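Local coordinates for cystathionine beta-lyase family protein, YNBB B.subtilis ortholog (Clostridium acetobutylicum, PDB 3HVY) that is a putative pyridoxal phosphate-dependent lyase of the methionine gamma-lyase family, probably cleaving carbon-sulfur bonds of amino acids and possibly involved in aluminium resistance, at residues F5-L10 with I16-L21; I337-E342 with I346-G351; E22-A27 with G417-L422; T186-R191 with D394-E399. One frame throughout, in Å; residues are numbered along the deposited sequence.

Interaction 1 (F5-L10 with I16-L21)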
loop_
_atom_site.group_PDB
_atom_site.type_symbol
_atom_site.label_atom_id
_atom_site.label_comp_id
_atom_site.label_asym_id
_atom_site.label_seq_id
_atom_site.Cartn_x
_atom_site.Cartn_y
_atom_site.Cartn_z
ATOM N N PHE D 5 -11.201 -22.639 -32.043
ATOM C CA PHE D 5 -11.536 -21.267 -31.641
ATOM C C PHE D 5 -10.297 -20.349 -31.478
ATOM O O PHE D 5 -10.349 -19.142 -31.746
ATOM C CB PHE D 5 -12.329 -21.296 -30.319
ATOM N N THR D 6 -9.189 -20.918 -31.011
ATOM C CA THR D 6 -7.961 -20.164 -30.921
ATOM C C THR D 6 -7.521 -19.748 -32.322
ATOM O O THR D 6 -7.160 -18.584 -32.557
ATOM C CB THR D 6 -6.864 -21.025 -30.307
ATOM O OG1 THR D 6 -7.295 -21.532 -29.037
ATOM C CG2 THR D 6 -5.585 -20.258 -30.175
ATOM N N LYS D 7 -7.504 -20.709 -33.244
ATOM C CA LYS D 7 -7.057 -20.446 -34.612
ATOM C C LYS D 7 -7.964 -19.373 -35.238
ATOM O O LYS D 7 -7.482 -18.397 -35.814
ATOM C CB LYS D 7 -7.099 -21.747 -35.433
ATOM C CG LYS D 7 -6.611 -21.568 -36.880
ATOM C CD LYS D 7 -6.721 -22.860 -37.668
ATOM C CE LYS D 7 -6.167 -22.706 -39.081
ATOM N NZ LYS D 7 -6.750 -23.721 -40.023
ATOM N N ARG D 8 -9.277 -19.560 -35.091
ATOM C CA ARG D 8 -10.249 -18.613 -35.647
ATOM C C ARG D 8 -9.975 -17.173 -35.136
ATOM O O ARG D 8 -9.869 -16.223 -35.907
ATOM C CB ARG D 8 -11.683 -19.101 -35.313
ATOM N N SER D 9 -9.823 -17.023 -33.828
ATOM C CA SER D 9 -9.557 -15.715 -33.214
ATOM C C SER D 9 -8.235 -15.114 -33.694
ATOM O O SER D 9 -8.139 -13.909 -33.994
ATOM C CB SER D 9 -9.572 -15.836 -31.693
ATOM O OG SER D 9 -9.228 -14.608 -31.104
ATOM N N LEU D 10 -7.217 -15.953 -33.788
ATOM C CA LEU D 10 -5.940 -15.477 -34.227
ATOM C C LEU D 10 -6.019 -15.003 -35.656
ATOM O O LEU D 10 -5.479 -13.952 -36.002
ATOM C CB LEU D 10 -4.881 -16.572 -34.068
ATOM C CG LEU D 10 -4.424 -16.867 -32.630
ATOM C CD1 LEU D 10 -3.384 -18.038 -32.682
ATOM C CD2 LEU D 10 -3.837 -15.610 -31.990
ATOM N N ILE D 16 -3.429 -13.327 -38.236
ATOM C CA ILE D 16 -2.367 -14.326 -38.319
ATOM C C ILE D 16 -2.749 -15.211 -39.541
ATOM O O ILE D 16 -3.916 -15.490 -39.774
ATOM C CB ILE D 16 -2.147 -15.052 -36.954
ATOM C CG1 ILE D 16 -1.564 -14.034 -35.940
ATOM C CG2 ILE D 16 -1.192 -16.204 -37.140
ATOM C CD1 ILE D 16 -1.605 -14.446 -34.529
ATOM N N ASN D 17 -1.789 -15.551 -40.385
ATOM C CA ASN D 17 -2.113 -16.274 -41.625
ATOM C C ASN D 17 -1.673 -17.721 -41.500
ATOM O O ASN D 17 -1.006 -18.066 -40.534
ATOM C CB ASN D 17 -1.449 -15.591 -42.813
ATOM C CG ASN D 17 0.026 -15.307 -42.559
ATOM O OD1 ASN D 17 0.849 -16.217 -42.604
ATOM N ND2 ASN D 17 0.359 -14.042 -42.248
ATOM N N GLU D 18 -2.045 -18.554 -42.474
ATOM C CA GLU D 18 -1.730 -19.985 -42.455
ATOM C C GLU D 18 -0.234 -20.248 -42.537
ATOM O O GLU D 18 0.233 -21.190 -41.939
ATOM C CB GLU D 18 -2.397 -20.715 -43.627
ATOM C CG GLU D 18 -3.920 -20.896 -43.529
ATOM C CD GLU D 18 -4.344 -22.029 -42.579
ATOM O OE1 GLU D 18 -3.477 -22.619 -41.881
ATOM O OE2 GLU D 18 -5.563 -22.335 -42.551
ATOM N N ARG D 19 0.515 -19.426 -43.277
ATOM C CA ARG D 19 1.942 -19.632 -43.368
ATOM C C ARG D 19 2.550 -19.501 -41.984
ATOM O O ARG D 19 3.402 -20.308 -41.595
ATOM C CB ARG D 19 2.586 -18.650 -44.356
ATOM C CG ARG D 19 4.076 -18.919 -44.673
ATOM N N VAL D 20 2.144 -18.470 -41.237
ATOM C CA VAL D 20 2.657 -18.291 -39.894
ATOM C C VAL D 20 2.235 -19.450 -38.971
ATOM O O VAL D 20 3.039 -19.964 -38.136
ATOM C CB VAL D 20 2.288 -16.907 -39.324
ATOM C CG1 VAL D 20 2.640 -16.850 -37.814
ATOM C CG2 VAL D 20 3.058 -15.822 -40.063
ATOM N N LEU D 21 0.989 -19.891 -39.102
ATOM C CA LEU D 21 0.559 -21.038 -38.305
ATOM C C LEU D 21 1.320 -22.315 -38.660
ATOM O O LEU D 21 1.578 -23.164 -37.793
ATOM C CB LEU D 21 -0.959 -21.238 -38.401
ATOM C CG LEU D 21 -1.782 -20.106 -37.756
ATOM C CD1 LEU D 21 -3.231 -20.215 -38.140
ATOM C CD2 LEU D 21 -1.601 -20.073 -36.252
#

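Interaction 2 (I337-E342 with I346-G351)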
loop_
_atom_site.group_PDB
_atom_site.type_symbol
_atom_site.label_atom_id
_atom_site.label_comp_id
_atom_site.label_asym_id
_atom_site.label_seq_id
_atom_site.Cartn_x
_atom_site.Cartn_y
_atom_site.Cartn_z
ATOM N N ILE D 337 17.395 -11.007 -32.915
ATOM C CA ILE D 337 16.932 -11.375 -34.234
ATOM C C ILE D 337 17.542 -10.334 -35.217
ATOM O O ILE D 337 17.352 -9.139 -35.016
ATOM C CB ILE D 337 15.397 -11.274 -34.341
ATOM C CG1 ILE D 337 14.673 -12.024 -33.187
ATOM C CG2 ILE D 337 14.915 -11.729 -35.762
ATOM C CD1 ILE D 337 13.176 -11.701 -33.100
ATOM N N LYS D 338 18.297 -10.780 -36.215
ATOM C CA LYS D 338 18.880 -9.864 -37.219
ATOM C C LYS D 338 17.874 -9.671 -38.359
ATOM O O LYS D 338 17.755 -10.492 -39.244
ATOM C CB LYS D 338 20.202 -10.407 -37.718
ATOM C CG LYS D 338 20.998 -9.471 -38.610
ATOM C CD LYS D 338 22.343 -10.052 -39.034
ATOM C CE LYS D 338 23.292 -10.253 -37.831
ATOM N NZ LYS D 338 24.703 -10.599 -38.207
ATOM N N PHE D 339 17.134 -8.575 -38.321
ATOM C CA PHE D 339 16.104 -8.338 -39.336
ATOM C C PHE D 339 16.706 -7.937 -40.693
ATOM O O PHE D 339 16.121 -8.233 -41.724
ATOM C CB PHE D 339 15.082 -7.314 -38.827
ATOM C CG PHE D 339 14.230 -7.824 -37.705
ATOM C CD1 PHE D 339 13.117 -8.601 -37.970
ATOM C CD2 PHE D 339 14.575 -7.584 -36.399
ATOM C CE1 PHE D 339 12.351 -9.083 -36.963
ATOM C CE2 PHE D 339 13.808 -8.047 -35.372
ATOM C CZ PHE D 339 12.691 -8.801 -35.653
ATOM N N ASN D 340 17.877 -7.296 -40.671
ATOM C CA ASN D 340 18.592 -6.833 -41.876
ATOM C C ASN D 340 17.763 -5.842 -42.680
ATOM O O ASN D 340 17.932 -5.732 -43.899
ATOM C CB ASN D 340 19.006 -7.991 -42.795
ATOM C CG ASN D 340 20.317 -8.615 -42.409
ATOM O OD1 ASN D 340 21.288 -7.916 -42.089
ATOM N ND2 ASN D 340 20.366 -9.961 -42.440
ATOM N N ASP D 341 16.856 -5.144 -42.002
ATOM C CA ASP D 341 15.944 -4.246 -42.653
ATOM C C ASP D 341 15.254 -3.398 -41.574
ATOM O O ASP D 341 14.702 -3.930 -40.601
ATOM C CB ASP D 341 14.932 -5.047 -43.506
ATOM C CG ASP D 341 13.959 -4.158 -44.255
ATOM O OD1 ASP D 341 14.368 -3.507 -45.246
ATOM O OD2 ASP D 341 12.786 -4.105 -43.850
ATOM N N GLU D 342 15.262 -2.081 -41.771
ATOM C CA GLU D 342 14.729 -1.171 -40.795
ATOM C C GLU D 342 13.224 -1.322 -40.614
ATOM O O GLU D 342 12.739 -1.378 -39.499
ATOM C CB GLU D 342 15.088 0.258 -41.157
ATOM C CG GLU D 342 14.658 1.267 -40.099
ATOM C CD GLU D 342 15.207 2.669 -40.356
ATOM O OE1 GLU D 342 15.902 2.843 -41.379
ATOM O OE2 GLU D 342 14.954 3.583 -39.526
ATOM N N ILE D 346 11.113 -2.489 -37.101
ATOM C CA ILE D 346 10.174 -1.588 -36.455
ATOM C C ILE D 346 8.820 -2.231 -36.402
ATOM O O ILE D 346 8.177 -2.249 -35.351
ATOM C CB ILE D 346 10.129 -0.226 -37.158
ATOM C CG1 ILE D 346 11.434 0.542 -36.821
ATOM C CG2 ILE D 346 8.872 0.535 -36.760
ATOM C CD1 ILE D 346 11.769 1.648 -37.821
ATOM N N ASP D 347 8.423 -2.821 -37.513
ATOM C CA ASP D 347 7.156 -3.512 -37.584
ATOM C C ASP D 347 7.074 -4.622 -36.536
ATOM O O ASP D 347 6.028 -4.837 -35.947
ATOM C CB ASP D 347 6.925 -4.090 -38.981
ATOM C CG ASP D 347 6.523 -3.016 -40.024
ATOM O OD1 ASP D 347 6.396 -1.816 -39.656
ATOM O OD2 ASP D 347 6.320 -3.389 -41.216
ATOM N N PHE D 348 8.181 -5.329 -36.314
ATOM C CA PHE D 348 8.186 -6.457 -35.388
ATOM C C PHE D 348 7.992 -5.963 -33.948
ATOM O O PHE D 348 7.183 -6.536 -33.172
ATOM C CB PHE D 348 9.488 -7.256 -35.504
ATOM C CG PHE D 348 9.541 -8.454 -34.579
ATOM C CD1 PHE D 348 9.048 -9.682 -35.007
ATOM C CD2 PHE D 348 10.102 -8.353 -33.305
ATOM C CE1 PHE D 348 9.090 -10.808 -34.162
ATOM C CE2 PHE D 348 10.145 -9.459 -32.450
ATOM C CZ PHE D 348 9.641 -10.690 -32.897
ATOM N N ILE D 349 8.737 -4.911 -33.607
ATOM C CA ILE D 349 8.688 -4.308 -32.263
ATOM C C ILE D 349 7.319 -3.715 -31.989
ATOM O O ILE D 349 6.731 -3.981 -30.925
ATOM C CB ILE D 349 9.846 -3.329 -32.028
ATOM C CG1 ILE D 349 11.163 -4.155 -32.026
ATOM C CG2 ILE D 349 9.719 -2.625 -30.695
ATOM C CD1 ILE D 349 12.341 -3.475 -31.471
ATOM N N LYS D 350 6.770 -2.995 -32.960
ATOM C CA LYS D 350 5.407 -2.480 -32.830
ATOM C C LYS D 350 4.387 -3.619 -32.644
ATOM O O LYS D 350 3.408 -3.491 -31.892
ATOM C CB LYS D 350 5.033 -1.622 -34.034
ATOM C CG LYS D 350 5.672 -0.236 -34.055
ATOM C CD LYS D 350 5.320 0.469 -35.401
ATOM C CE LYS D 350 5.672 1.958 -35.461
ATOM N NZ LYS D 350 4.508 2.912 -35.197
ATOM N N GLY D 351 4.617 -4.739 -33.305
ATOM C CA GLY D 351 3.729 -5.872 -33.172
ATOM C C GLY D 351 3.773 -6.422 -31.760
ATOM O O GLY D 351 2.742 -6.824 -31.230
#

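Interaction 3 (E22-A27 with G417-L422)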
loop_
_atom_site.group_PDB
_atom_site.type_symbol
_atom_site.label_atom_id
_atom_site.label_comp_id
_atom_site.label_asym_id
_atom_site.label_seq_id
_atom_site.Cartn_x
_atom_site.Cartn_y
_atom_site.Cartn_z
ATOM N N GLU D 22 1.711 -22.477 -39.912
ATOM C CA GLU D 22 2.512 -23.655 -40.252
ATOM C C GLU D 22 3.901 -23.540 -39.582
ATOM O O GLU D 22 4.424 -24.518 -39.107
ATOM C CB GLU D 22 2.647 -23.850 -41.771
ATOM N N LEU D 23 4.500 -22.353 -39.569
ATOM C CA LEU D 23 5.814 -22.170 -38.938
ATOM C C LEU D 23 5.722 -22.457 -37.433
ATOM O O LEU D 23 6.623 -23.070 -36.836
ATOM C CB LEU D 23 6.325 -20.749 -39.198
ATOM C CG LEU D 23 6.723 -20.481 -40.636
ATOM C CD1 LEU D 23 7.151 -19.035 -40.847
ATOM C CD2 LEU D 23 7.826 -21.438 -41.065
ATOM N N TYR D 24 4.618 -22.011 -36.838
ATOM C CA TYR D 24 4.297 -22.249 -35.428
ATOM C C TYR D 24 4.297 -23.718 -35.094
ATOM O O TYR D 24 4.934 -24.122 -34.127
ATOM C CB TYR D 24 2.936 -21.616 -35.093
ATOM C CG TYR D 24 2.343 -22.051 -33.775
ATOM C CD1 TYR D 24 3.031 -21.852 -32.584
ATOM C CD2 TYR D 24 1.110 -22.665 -33.716
ATOM C CE1 TYR D 24 2.504 -22.263 -31.369
ATOM C CE2 TYR D 24 0.558 -23.058 -32.501
ATOM C CZ TYR D 24 1.249 -22.844 -31.327
ATOM O OH TYR D 24 0.696 -23.261 -30.124
ATOM N N GLU D 25 3.599 -24.529 -35.884
ATOM C CA GLU D 25 3.534 -25.961 -35.619
ATOM C C GLU D 25 4.932 -26.567 -35.734
ATOM O O GLU D 25 5.325 -27.351 -34.891
ATOM C CB GLU D 25 2.520 -26.709 -36.540
ATOM N N ARG D 26 5.683 -26.207 -36.773
ATOM C CA ARG D 26 7.014 -26.771 -36.956
ATOM C C ARG D 26 7.915 -26.344 -35.809
ATOM O O ARG D 26 8.546 -27.168 -35.187
ATOM C CB ARG D 26 7.617 -26.335 -38.293
ATOM C CG ARG D 26 6.852 -26.888 -39.550
ATOM C CD ARG D 26 7.359 -26.259 -40.874
ATOM N NE ARG D 26 8.788 -26.474 -40.945
ATOM C CZ ARG D 26 9.686 -25.673 -41.518
ATOM N NH1 ARG D 26 9.328 -24.563 -42.141
ATOM N NH2 ARG D 26 10.977 -26.004 -41.457
ATOM N N ALA D 27 7.939 -25.052 -35.505
ATOM C CA ALA D 27 8.800 -24.524 -34.436
ATOM C C ALA D 27 8.500 -25.194 -33.091
ATOM O O ALA D 27 9.387 -25.582 -32.341
ATOM C CB ALA D 27 8.657 -22.975 -34.350
ATOM N N GLY D 417 2.615 -13.376 -28.782
ATOM C CA GLY D 417 3.260 -12.129 -29.158
ATOM C C GLY D 417 4.137 -12.296 -30.373
ATOM O O GLY D 417 4.083 -11.478 -31.291
ATOM N N VAL D 418 4.937 -13.368 -30.405
ATOM C CA VAL D 418 5.791 -13.600 -31.569
ATOM C C VAL D 418 4.978 -13.850 -32.837
ATOM O O VAL D 418 5.335 -13.347 -33.902
ATOM C CB VAL D 418 6.826 -14.707 -31.284
ATOM C CG1 VAL D 418 7.639 -15.096 -32.573
ATOM C CG2 VAL D 418 7.705 -14.244 -30.135
ATOM N N LEU D 419 3.881 -14.605 -32.719
ATOM C CA LEU D 419 3.052 -14.883 -33.856
ATOM C C LEU D 419 2.427 -13.582 -34.362
ATOM O O LEU D 419 2.406 -13.336 -35.579
ATOM C CB LEU D 419 1.946 -15.891 -33.541
ATOM C CG LEU D 419 2.360 -17.266 -33.026
ATOM C CD1 LEU D 419 1.103 -18.155 -32.867
ATOM C CD2 LEU D 419 3.435 -17.926 -33.936
ATOM N N ILE D 420 1.943 -12.753 -33.441
ATOM C CA ILE D 420 1.371 -11.484 -33.834
ATOM C C ILE D 420 2.432 -10.630 -34.504
ATOM O O ILE D 420 2.236 -10.139 -35.596
ATOM C CB ILE D 420 0.748 -10.731 -32.639
ATOM C CG1 ILE D 420 -0.507 -11.460 -32.203
ATOM C CG2 ILE D 420 0.410 -9.287 -33.016
ATOM C CD1 ILE D 420 -0.943 -11.127 -30.759
ATOM N N ALA D 421 3.585 -10.505 -33.879
ATOM C CA ALA D 421 4.661 -9.739 -34.471
ATOM C C ALA D 421 5.119 -10.299 -35.846
ATOM O O ALA D 421 5.301 -9.548 -36.818
ATOM C CB ALA D 421 5.829 -9.659 -33.492
ATOM N N LEU D 422 5.327 -11.613 -35.931
ATOM C CA LEU D 422 5.792 -12.234 -37.176
ATOM C C LEU D 422 4.791 -12.059 -38.331
ATOM O O LEU D 422 5.192 -11.921 -39.486
ATOM C CB LEU D 422 6.074 -13.725 -36.938
ATOM C CG LEU D 422 6.567 -14.562 -38.139
ATOM C CD1 LEU D 422 7.773 -13.923 -38.872
ATOM C CD2 LEU D 422 6.879 -16.038 -37.695
#

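Interaction 4 (T186-R191 with D394-E399)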
loop_
_atom_site.group_PDB
_atom_site.type_symbol
_atom_site.label_atom_id
_atom_site.label_comp_id
_atom_site.label_asym_id
_atom_site.label_seq_id
_atom_site.Cartn_x
_atom_site.Cartn_y
_atom_site.Cartn_z
ATOM N N THR D 186 24.927 -10.205 -22.563
ATOM C CA THR D 186 25.456 -9.313 -23.593
ATOM C C THR D 186 24.523 -8.111 -23.679
ATOM O O THR D 186 23.316 -8.206 -23.417
ATOM C CB THR D 186 25.394 -10.008 -24.990
ATOM O OG1 THR D 186 26.118 -11.241 -24.939
ATOM C CG2 THR D 186 25.873 -9.100 -26.140
ATOM N N GLY D 187 25.003 -6.960 -24.066
ATOM C CA GLY D 187 23.963 -5.926 -24.281
ATOM C C GLY D 187 23.452 -5.910 -25.728
ATOM O O GLY D 187 22.959 -6.900 -26.283
ATOM N N TYR D 188 23.606 -4.762 -26.356
ATOM C CA TYR D 188 23.212 -4.631 -27.726
ATOM C C TYR D 188 24.357 -5.077 -28.615
ATOM O O TYR D 188 25.062 -4.246 -29.170
ATOM C CB TYR D 188 22.847 -3.184 -28.052
ATOM C CG TYR D 188 21.532 -2.696 -27.501
ATOM C CD1 TYR D 188 20.484 -3.576 -27.227
ATOM C CD2 TYR D 188 21.308 -1.334 -27.332
ATOM C CE1 TYR D 188 19.283 -3.123 -26.762
ATOM C CE2 TYR D 188 20.095 -0.859 -26.869
ATOM C CZ TYR D 188 19.082 -1.757 -26.589
ATOM O OH TYR D 188 17.877 -1.287 -26.131
ATOM N N GLY D 189 24.554 -6.371 -28.777
ATOM C CA GLY D 189 25.574 -6.816 -29.718
ATOM C C GLY D 189 25.123 -8.025 -30.507
ATOM O O GLY D 189 23.934 -8.298 -30.634
ATOM N N TRP D 190 26.082 -8.733 -31.062
ATOM C CA TRP D 190 25.793 -9.961 -31.737
ATOM C C TRP D 190 26.805 -10.956 -31.176
ATOM O O TRP D 190 27.710 -11.383 -31.855
ATOM C CB TRP D 190 25.863 -9.792 -33.253
ATOM C CG TRP D 190 25.331 -10.968 -33.997
ATOM C CD1 TRP D 190 26.061 -11.955 -34.585
ATOM C CD2 TRP D 190 23.944 -11.326 -34.195
ATOM N NE1 TRP D 190 25.232 -12.875 -35.164
ATOM C CE2 TRP D 190 23.925 -12.517 -34.941
ATOM C CE3 TRP D 190 22.726 -10.759 -33.800
ATOM C CZ2 TRP D 190 22.729 -13.151 -35.314
ATOM C CZ3 TRP D 190 21.546 -11.374 -34.188
ATOM C CH2 TRP D 190 21.552 -12.543 -34.932
ATOM N N ARG D 191 26.619 -11.301 -29.901
ATOM C CA ARG D 191 27.527 -12.179 -29.161
ATOM C C ARG D 191 26.677 -12.858 -28.123
ATOM O O ARG D 191 25.871 -12.201 -27.456
ATOM C CB ARG D 191 28.637 -11.386 -28.439
ATOM N N ASP D 394 13.178 -4.252 -27.656
ATOM C CA ASP D 394 13.824 -2.965 -27.920
ATOM C C ASP D 394 14.939 -3.121 -28.916
ATOM O O ASP D 394 15.407 -4.240 -29.167
ATOM C CB ASP D 394 14.359 -2.324 -26.640
ATOM C CG ASP D 394 15.128 -3.302 -25.758
ATOM O OD1 ASP D 394 14.512 -4.026 -24.939
ATOM O OD2 ASP D 394 16.359 -3.308 -25.849
ATOM N N ALA D 395 15.394 -1.992 -29.473
ATOM C CA ALA D 395 16.416 -2.021 -30.482
ATOM C C ALA D 395 16.923 -0.636 -30.788
ATOM O O ALA D 395 16.132 0.276 -30.963
ATOM C CB ALA D 395 15.849 -2.636 -31.781
ATOM N N PRO D 396 18.239 -0.479 -30.868
ATOM C CA PRO D 396 18.741 0.735 -31.530
ATOM C C PRO D 396 18.518 0.651 -33.018
ATOM O O PRO D 396 18.655 -0.418 -33.616
ATOM C CB PRO D 396 20.231 0.688 -31.253
ATOM C CG PRO D 396 20.540 -0.729 -31.032
ATOM C CD PRO D 396 19.331 -1.322 -30.368
ATOM N N ILE D 397 18.204 1.778 -33.652
ATOM C CA ILE D 397 17.950 1.758 -35.083
ATOM C C ILE D 397 19.273 1.997 -35.802
ATOM O O ILE D 397 19.704 3.141 -35.981
ATOM C CB ILE D 397 16.891 2.795 -35.495
ATOM C CG1 ILE D 397 15.587 2.557 -34.726
ATOM C CG2 ILE D 397 16.579 2.687 -36.971
ATOM C CD1 ILE D 397 14.893 1.269 -35.169
ATOM N N ARG D 398 19.929 0.895 -36.156
ATOM C CA ARG D 398 21.171 0.932 -36.938
ATOM C C ARG D 398 21.356 -0.431 -37.567
ATOM O O ARG D 398 20.872 -1.462 -37.018
ATOM C CB ARG D 398 22.378 1.242 -36.064
ATOM C CG ARG D 398 22.412 0.515 -34.720
ATOM C CD ARG D 398 23.810 0.556 -34.140
ATOM N NE ARG D 398 23.850 0.744 -32.686
ATOM C CZ ARG D 398 24.065 -0.205 -31.765
ATOM N NH1 ARG D 398 24.247 -1.495 -32.083
ATOM N NH2 ARG D 398 24.092 0.143 -30.487
ATOM N N GLU D 399 22.039 -0.432 -38.703
ATOM C CA GLU D 399 22.409 -1.664 -39.442
ATOM C C GLU D 399 23.131 -2.554 -38.479
ATOM O O GLU D 399 23.797 -2.058 -37.595
ATOM C CB GLU D 399 23.334 -1.365 -40.644
ATOM C CG GLU D 399 22.609 -0.906 -41.913
#

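Interaction 1 (F5-L10 with I16-L21)
L10 and I16 meet across the helical hairpin that opens the chain, two helices joined by a tight turn, in which helix 4-14 ends and the long helix 18-55 begins. Their side chains cross at a slant: CD1 of I16 settles against CD2 of L10 at 3.6 Å and also reaches back to CB of L10 at 3.9 Å, so a single methyl covers both the root and one branch of the leucine. In I16 the methyl CG2 lies anti to the backbone N while CG1 stands beside that nitrogen (chi1 -68°), which carries CD1 over to the leucine. The turn is also tied through the backbone, N of I16 donating to O of L10 at 3.1 Å; the bond is nearly straight at hydrogen, 169°, yet the donor stands above the carbonyl plane. Directly after it, N17 takes the N-cap position of helix 18-55, its OD1 accepting from N of V20 at 2.9 Å. One turn on, L21 brings CD1 to within 3.9 Å of CG of K7, an aliphatic contact on the shaft of the lysine. L10 and I16 also pack on helix 411-422, and L47 of a second subunit rests on L10, so the hairpin lies between the C-terminal helix and a neighbouring chain. K7 runs fully extended past L21 and crosses E18 at about a right angle, E18 being bent at chi2 (-78°); the lysine NZ meets OE2 of E18 on the syn side, 3.1 Å away, in a salt bridge to an exposed glutamate.

Interaction 2 (I337-E342 with I346-G351)
F339 lays the tip of its ring over one face of the F348 ring, offset toward the rim, with CZ of F339 3.3 Å from CG of F348. The two planes are inclined at 46° and the centroids lie 5.0 Å apart, an oblique pairing that is neither a stack nor a T-shape. The side chains as wholes cross at about a right angle, and CE1 of F339 reaches as far as CB of F348, at 3.7 Å. F348 points its ring into this site because CG is anti to the backbone N (chi1 -179°). At the outer end of the same ring I337 adds CD1, 3.7 Å from CZ of F348, while its other branch, CG2, covers one face of F339; the isoleucine thus touches both aromatics. The fold element is a strand-to-helix connection: the last residues of strand 334-338, and F339 just beyond it, lead through a short turn into helix 342-354, which folds back on them. D341 is the N-cap of that helix, its OD2 accepting from N of K344. In the first turn N of I346 donates to O of E342 at 3.1 Å, and the two side chains run side by side in the same direction, CG of E342 3.7 Å from CD1 of I346. M315 of helix 287-317 packs on I337, F339 and F348 alike, and F320 meets F339 edge-to-face. The chemistry is therefore divided: aromatic and aliphatic carbon fills the buried side, whereas the D341 cap and the I346-E342 backbone bond belong to the helix start, consistent with apolar burial holding helix to strand.

Interaction 3 (E22-A27 with G417-L422)
L419 and L422, one turn apart on helix 411-422, are the two residues that touch the segment 22-27, and both turn their side chains toward it. L419 comes first and faces Y24, the pair whose CA atoms lie nearest, 7.6 Å apart. Its two methyls divide the tyrosine between them: CD2 sits 3.9 Å from CB of Y24, while CD1 stands over one face of the ring, off-centre toward the rim, with CG of Y24 4.2 Å away. The phenol is brought there by a first torsion of 167°, which leaves CG opposite the backbone nitrogen, and the two side chains slant across each other. At the far end of the ring, OH of Y24 has weak hydrogen bonds to NZ of K415 and to OE2 of E43 of a second subunit. One turn later L422 extends CD2 toward CD1 of L23, a looser approach of 4.4 Å. I314 lies on L419 and L317 on L23, both from helix 287-317, so a third helix closes the seam. All four touching residues are buried and the contact is purely apolar. This is helix-helix packing, with one face of helix 411-422, the last helix, set against L23 and Y24 of the long helix 18-55 near the start of the chain.

Interaction 4 (T186-R191 with D394-E399)
Y188 and D394 form the polar centre of the contact: OH of Y188 donates to OD2 of D394 at 2.5 Å, a short hydrogen bond. The oxygen lies at the edge of the phenol ring, close to its plane, and is approached on its anti side, 32° out of the carboxylate plane. Ring and carboxylate are turned 51° against each other, and OD2 also passes 3.1 Å from CE1 of Y188. Over one face of the same ring sits P396, in a CH-pi contact in which CD lies 3.6 Å from the ring centroid and only 11° off the normal, above the middle of the ring. The phenol is thereby held at its hydroxyl and over a face. R398 lies farther out, its NH1 a loose 4.1 Å from O of Y188, while CG of P396 covers one face of its guanidinium; its NE is engaged in a salt bridge with D374.

In the next shell, OD1 of D394 has a weak hydrogen bond to Q406, and Y404 meets the Y188 ring and also bonds O of G189. Y188 is the centre of an inverse gamma turn, and the loop is drawn together by OG1 of T186 donating to O of R191 at 2.7 Å. The contact ties this loop, which leaves strand 177-183 of the mixed sheet, to strand 392-396 of the antiparallel sheet, where helix 342-354 packs on A395.

Interactions 1, 2 and 3 are largely buried, whereas interaction 4 is only partly so and links a loop of the mixed sheet to a strand of the antiparallel one. Interactions 1 and 3 share helix 18-55 and touch where I16 and V20 meet L419, their centres about 9 Å apart. Helix 411-422 continues the chain of contacts, A421 packing on F348 and so joining interaction 3 to interaction 2. Interaction 2 in turn meets interaction 4 through I349 on A395 and K338 on W190. Chemistry follows place: leucines with one tyrosine in interaction 3, two phenylalanines and an isoleucine between strand end and helix in interaction 2, a salt bridge on the exposed side of interaction 1, and charge in interaction 4.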